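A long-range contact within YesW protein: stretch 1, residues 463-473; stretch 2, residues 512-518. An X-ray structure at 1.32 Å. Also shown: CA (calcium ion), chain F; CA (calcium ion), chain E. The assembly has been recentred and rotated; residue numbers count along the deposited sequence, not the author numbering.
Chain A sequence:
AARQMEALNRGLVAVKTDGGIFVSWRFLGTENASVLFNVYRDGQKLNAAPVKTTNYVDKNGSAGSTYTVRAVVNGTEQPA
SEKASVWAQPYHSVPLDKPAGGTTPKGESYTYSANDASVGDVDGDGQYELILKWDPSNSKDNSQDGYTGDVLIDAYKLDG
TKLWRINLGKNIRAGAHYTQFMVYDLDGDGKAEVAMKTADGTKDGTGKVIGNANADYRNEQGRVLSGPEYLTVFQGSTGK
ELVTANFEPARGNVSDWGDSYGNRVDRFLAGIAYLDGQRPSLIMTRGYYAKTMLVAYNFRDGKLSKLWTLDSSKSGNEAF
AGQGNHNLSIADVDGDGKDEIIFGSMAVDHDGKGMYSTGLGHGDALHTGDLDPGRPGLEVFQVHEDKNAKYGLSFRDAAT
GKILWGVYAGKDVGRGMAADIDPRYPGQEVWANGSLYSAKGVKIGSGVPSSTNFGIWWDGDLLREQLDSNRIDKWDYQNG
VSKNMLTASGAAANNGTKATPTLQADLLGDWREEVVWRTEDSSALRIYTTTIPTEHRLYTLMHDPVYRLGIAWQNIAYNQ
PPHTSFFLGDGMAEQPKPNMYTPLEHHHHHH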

# COMPACT_ATOMS: atom_id res chain seq x y z
N LEU A 463 -2.56 -8.78 18.47
CA LEU A 463 -1.14 -8.58 18.14
C LEU A 463 -0.97 -8.69 16.63
O LEU A 463 -1.82 -9.28 15.95
CB LEU A 463 -0.26 -9.61 18.86
CG LEU A 463 -0.32 -9.60 20.39
CD1 LEU A 463 0.54 -10.72 20.94
CD2 LEU A 463 0.14 -8.26 20.96
N ARG A 464 0.10 -8.11 16.10
CA ARG A 464 0.36 -8.19 14.68
C ARG A 464 1.42 -9.22 14.39
O ARG A 464 2.44 -9.31 15.09
CB ARG A 464 0.73 -6.81 14.11
CG ARG A 464 0.42 -6.67 12.63
CD ARG A 464 0.51 -5.25 12.15
NE ARG A 464 -0.09 -5.11 10.81
CZ ARG A 464 0.05 -4.04 10.04
NH1 ARG A 464 0.78 -3.00 10.45
NH2 ARG A 464 -0.54 -4.00 8.85
N GLU A 465 1.17 -10.01 13.35
CA GLU A 465 2.11 -11.03 12.90
C GLU A 465 3.10 -10.41 11.90
O GLU A 465 3.04 -9.21 11.63
CB GLU A 465 1.33 -12.22 12.30
CG GLU A 465 0.55 -13.05 13.35
CD GLU A 465 -0.58 -12.28 14.04
OE1 GLU A 465 -1.61 -11.98 13.38
OE2 GLU A 465 -0.47 -11.99 15.26
N GLN A 466 4.04 -11.21 11.41
CA GLN A 466 5.08 -10.71 10.51
C GLN A 466 4.97 -11.39 9.15
O GLN A 466 4.60 -12.56 9.07
CB GLN A 466 6.47 -10.95 11.09
CG GLN A 466 6.80 -10.12 12.33
CD GLN A 466 6.15 -10.70 13.59
OE1 GLN A 466 6.30 -11.88 13.89
NE2 GLN A 466 5.39 -9.88 14.30
N LEU A 467 5.27 -10.65 8.09
CA LEU A 467 5.28 -11.23 6.75
C LEU A 467 6.60 -10.90 6.06
O LEU A 467 7.11 -9.78 6.15
CB LEU A 467 4.09 -10.72 5.93
CG LEU A 467 3.97 -11.21 4.48
CD1 LEU A 467 2.51 -11.25 4.08
CD2 LEU A 467 4.77 -10.37 3.49
N ASP A 468 7.16 -11.90 5.39
CA ASP A 468 8.40 -11.74 4.62
C ASP A 468 8.43 -12.87 3.61
O ASP A 468 8.01 -13.99 3.92
CB ASP A 468 9.61 -11.84 5.55
CG ASP A 468 10.89 -11.31 4.93
OD1 ASP A 468 10.86 -10.56 3.95
OD2 ASP A 468 11.97 -11.64 5.48
N SER A 469 8.89 -12.57 2.39
CA SER A 469 8.93 -13.59 1.35
C SER A 469 7.53 -14.23 1.22
O SER A 469 6.53 -13.51 1.20
CB SER A 469 10.02 -14.62 1.66
OG SER A 469 10.20 -15.51 0.57
N ASN A 470 7.45 -15.56 1.15
CA ASN A 470 6.16 -16.25 1.09
C ASN A 470 5.74 -16.81 2.44
O ASN A 470 5.10 -17.86 2.52
CB ASN A 470 6.18 -17.35 0.01
CG ASN A 470 7.07 -18.52 0.38
OD1 ASN A 470 8.03 -18.39 1.13
ND2 ASN A 470 6.74 -19.70 -0.17
N ARG A 471 6.10 -16.10 3.51
CA ARG A 471 5.88 -16.59 4.87
C ARG A 471 5.13 -15.59 5.75
O ARG A 471 5.35 -14.37 5.65
CB ARG A 471 7.22 -16.92 5.53
CG ARG A 471 7.96 -18.09 4.90
CD ARG A 471 9.33 -18.33 5.52
NE ARG A 471 10.19 -17.15 5.50
CZ ARG A 471 11.05 -16.83 4.53
NH1 ARG A 471 11.19 -17.61 3.46
NH2 ARG A 471 11.78 -15.73 4.64
N ILE A 472 4.27 -16.11 6.61
CA ILE A 472 3.73 -15.36 7.73
C ILE A 472 4.24 -16.03 9.01
O ILE A 472 4.08 -17.24 9.18
CB ILE A 472 2.18 -15.32 7.72
CG1 ILE A 472 1.69 -14.62 6.44
CG2 ILE A 472 1.65 -14.60 8.97
CD1 ILE A 472 0.19 -14.61 6.27
N ASP A 473 4.87 -15.24 9.88
CA ASP A 473 5.42 -15.72 11.14
C ASP A 473 4.74 -15.04 12.32
O ASP A 473 4.14 -13.98 12.18
CB ASP A 473 6.93 -15.42 11.21
CG ASP A 473 7.72 -16.00 10.04
OD1 ASP A 473 7.46 -17.16 9.63
OD2 ASP A 473 8.62 -15.31 9.53
CA CA F . -2.80 -11.28 15.52
CA CA E . -9.89 -9.52 5.37
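Stretch 2 512-518: REEVVWR

How does stretch 2 run relative to stretch 1? Stretch 1 is a β-hairpin: strands 465-468 and 471-473 are joined by a type II' turn from Asp 468 to Arg 471, and backbone hydrogen bonds tie the two arms, among them Gln 466 N to Asp 473 O at 2.9 Å and Asp 473 N to Gln 466 O at 2.8 Å. Stretch 2 begins as loop at Arg 512 and Glu 513 and is extended as a strand from Glu 514 to Arg 518. Its N-to-C direction makes an angle of 150° with that of strand 471-473, so these two run roughly antiparallel, with their axes 10.6 Å apart at closest approach. From Arg 464 through the first arm to the turn, the numbering of both stretches rises together: Arg 464 CA lies 9.9 Å from Arg 512 CA, Leu 467 CA 9.3 Å from Val 515 CA, and Asn 470 CA 7.5 Å from Trp 517 CA. No backbone-to-backbone hydrogen bond links the stretches; the CA-to-CB bonds of Glu 513, Val 515 and Trp 517 point toward the hairpin, and side chains from both stretches bridge the gap.

What makes up the apolar part of the contact? Val 515 and Trp 517 meet Leu 467 and Ile 472, one residue from each arm of the hairpin. Leu 467 CD1 packs 3.7 Å from Val 515 CG2 and 3.9 Å from Trp 517 CZ2, so a single methyl touches both neighbours. On the second arm, Ile 472 CD1 comes within 4.1 Å of Val 515 CG2, while Ile 472 CG1 lies at the edge of the indole, 4.3 Å from Trp 517 CH2. The Ile 472 CA-to-CB bond points sideways, but the end of its side chain comes nearer to stretch 2.

How does Trp 517 engage the turn? Stretch 1 covers 90 Å² of Trp 517, the largest such area of any residue here. The indole reaches the turn with its polar edge: Trp 517 NE1 donates a hydrogen bond to Ser 469 O at 2.9 Å, with an N-H...O angle of 133°, so the bond is bent. The Ser 469 CA-to-CB bond points away, and its backbone carbonyl is what receives the indole. Asn 470 CB lies over one face of the ring, 4.4 Å from Trp 517 CE2, and Asn 470 CA is closer still, 3.7 Å from Trp 517 CZ2.

Where do charges meet, and what holds the ends near them? Arg 464 extends its side chain, with chi1 to chi3 all t, and donates from NH2 to Glu 513 OE1 at 3.0 Å. The 171° angle makes this salt bridge a nearly straight hydrogen bond, with the carboxylate oxygen near the guanidinium plane. Each stretch also binds its own calcium ion: one is held by Leu 463 O at 2.3 Å and both carboxylate oxygens of Glu 465, the other by Arg 512 O at 2.3 Å and both carboxylate oxygens of Glu 514.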

# COMPACT_ATOMS: atom_id res chain seq x y z
N ARG A 512 -8.95 -9.09 9.25
CA ARG A 512 -7.59 -9.57 8.98
C ARG A 512 -7.19 -9.25 7.54
O ARG A 512 -8.04 -9.08 6.67
CB ARG A 512 -7.45 -11.05 9.30
CG ARG A 512 -7.13 -11.35 10.77
CD ARG A 512 -8.35 -11.22 11.69
NE ARG A 512 -9.46 -12.12 11.33
CZ ARG A 512 -9.51 -13.41 11.64
NH1 ARG A 512 -10.57 -14.12 11.28
NH2 ARG A 512 -8.53 -13.99 12.31
N GLU A 513 -5.89 -9.15 7.31
CA GLU A 513 -5.38 -8.77 6.01
C GLU A 513 -5.17 -9.98 5.10
O GLU A 513 -4.67 -11.00 5.54
CB GLU A 513 -4.07 -8.01 6.19
CG GLU A 513 -4.22 -6.77 7.05
CD GLU A 513 -2.91 -6.04 7.24
OE1 GLU A 513 -2.21 -6.36 8.22
OE2 GLU A 513 -2.59 -5.17 6.39
N GLU A 514 -5.56 -9.83 3.84
CA GLU A 514 -5.28 -10.83 2.82
C GLU A 514 -3.89 -10.60 2.26
O GLU A 514 -3.33 -9.49 2.37
CB GLU A 514 -6.30 -10.75 1.68
CG GLU A 514 -7.68 -11.31 2.00
CD GLU A 514 -8.36 -10.63 3.18
OE1 GLU A 514 -8.54 -9.39 3.15
OE2 GLU A 514 -8.71 -11.33 4.16
N VAL A 515 -3.32 -11.65 1.67
CA VAL A 515 -2.05 -11.53 0.96
C VAL A 515 -2.25 -11.98 -0.47
O VAL A 515 -2.85 -13.02 -0.73
CB VAL A 515 -0.94 -12.38 1.58
CG1 VAL A 515 0.40 -12.02 0.96
CG2 VAL A 515 -0.89 -12.19 3.08
N VAL A 516 -1.74 -11.18 -1.40
CA VAL A 516 -1.71 -11.54 -2.80
C VAL A 516 -0.26 -11.83 -3.16
O VAL A 516 0.58 -10.92 -3.11
CB VAL A 516 -2.25 -10.40 -3.69
CG1 VAL A 516 -2.29 -10.84 -5.16
CG2 VAL A 516 -3.63 -9.95 -3.21
N TRP A 517 0.04 -13.09 -3.48
CA TRP A 517 1.36 -13.48 -4.00
C TRP A 517 1.19 -14.03 -5.40
O TRP A 517 0.22 -14.72 -5.69
CB TRP A 517 1.99 -14.60 -3.16
CG TRP A 517 2.65 -14.23 -1.87
CD1 TRP A 517 3.79 -13.50 -1.69
CD2 TRP A 517 2.25 -14.66 -0.56
NE1 TRP A 517 4.11 -13.42 -0.35
CE2 TRP A 517 3.17 -14.12 0.36
CE3 TRP A 517 1.18 -15.42 -0.09
CZ2 TRP A 517 3.06 -14.35 1.74
CZ3 TRP A 517 1.07 -15.65 1.28
CH2 TRP A 517 2.00 -15.11 2.18
N ARG A 518 2.15 -13.76 -6.27
CA ARG A 518 2.19 -14.42 -7.57
C ARG A 518 2.63 -15.88 -7.41
O ARG A 518 3.29 -16.23 -6.43
CB ARG A 518 3.18 -13.71 -8.50
CG ARG A 518 4.61 -13.72 -8.00
CD ARG A 518 5.57 -13.27 -9.07
NE ARG A 518 6.92 -13.14 -8.54
CZ ARG A 518 7.88 -14.03 -8.71
NH1 ARG A 518 7.65 -15.13 -9.41
NH2 ARG A 518 9.09 -13.81 -8.19
O HOH W 1 -10.34 -11.52 6.70
O HOH W 2 -4.43 -10.66 13.79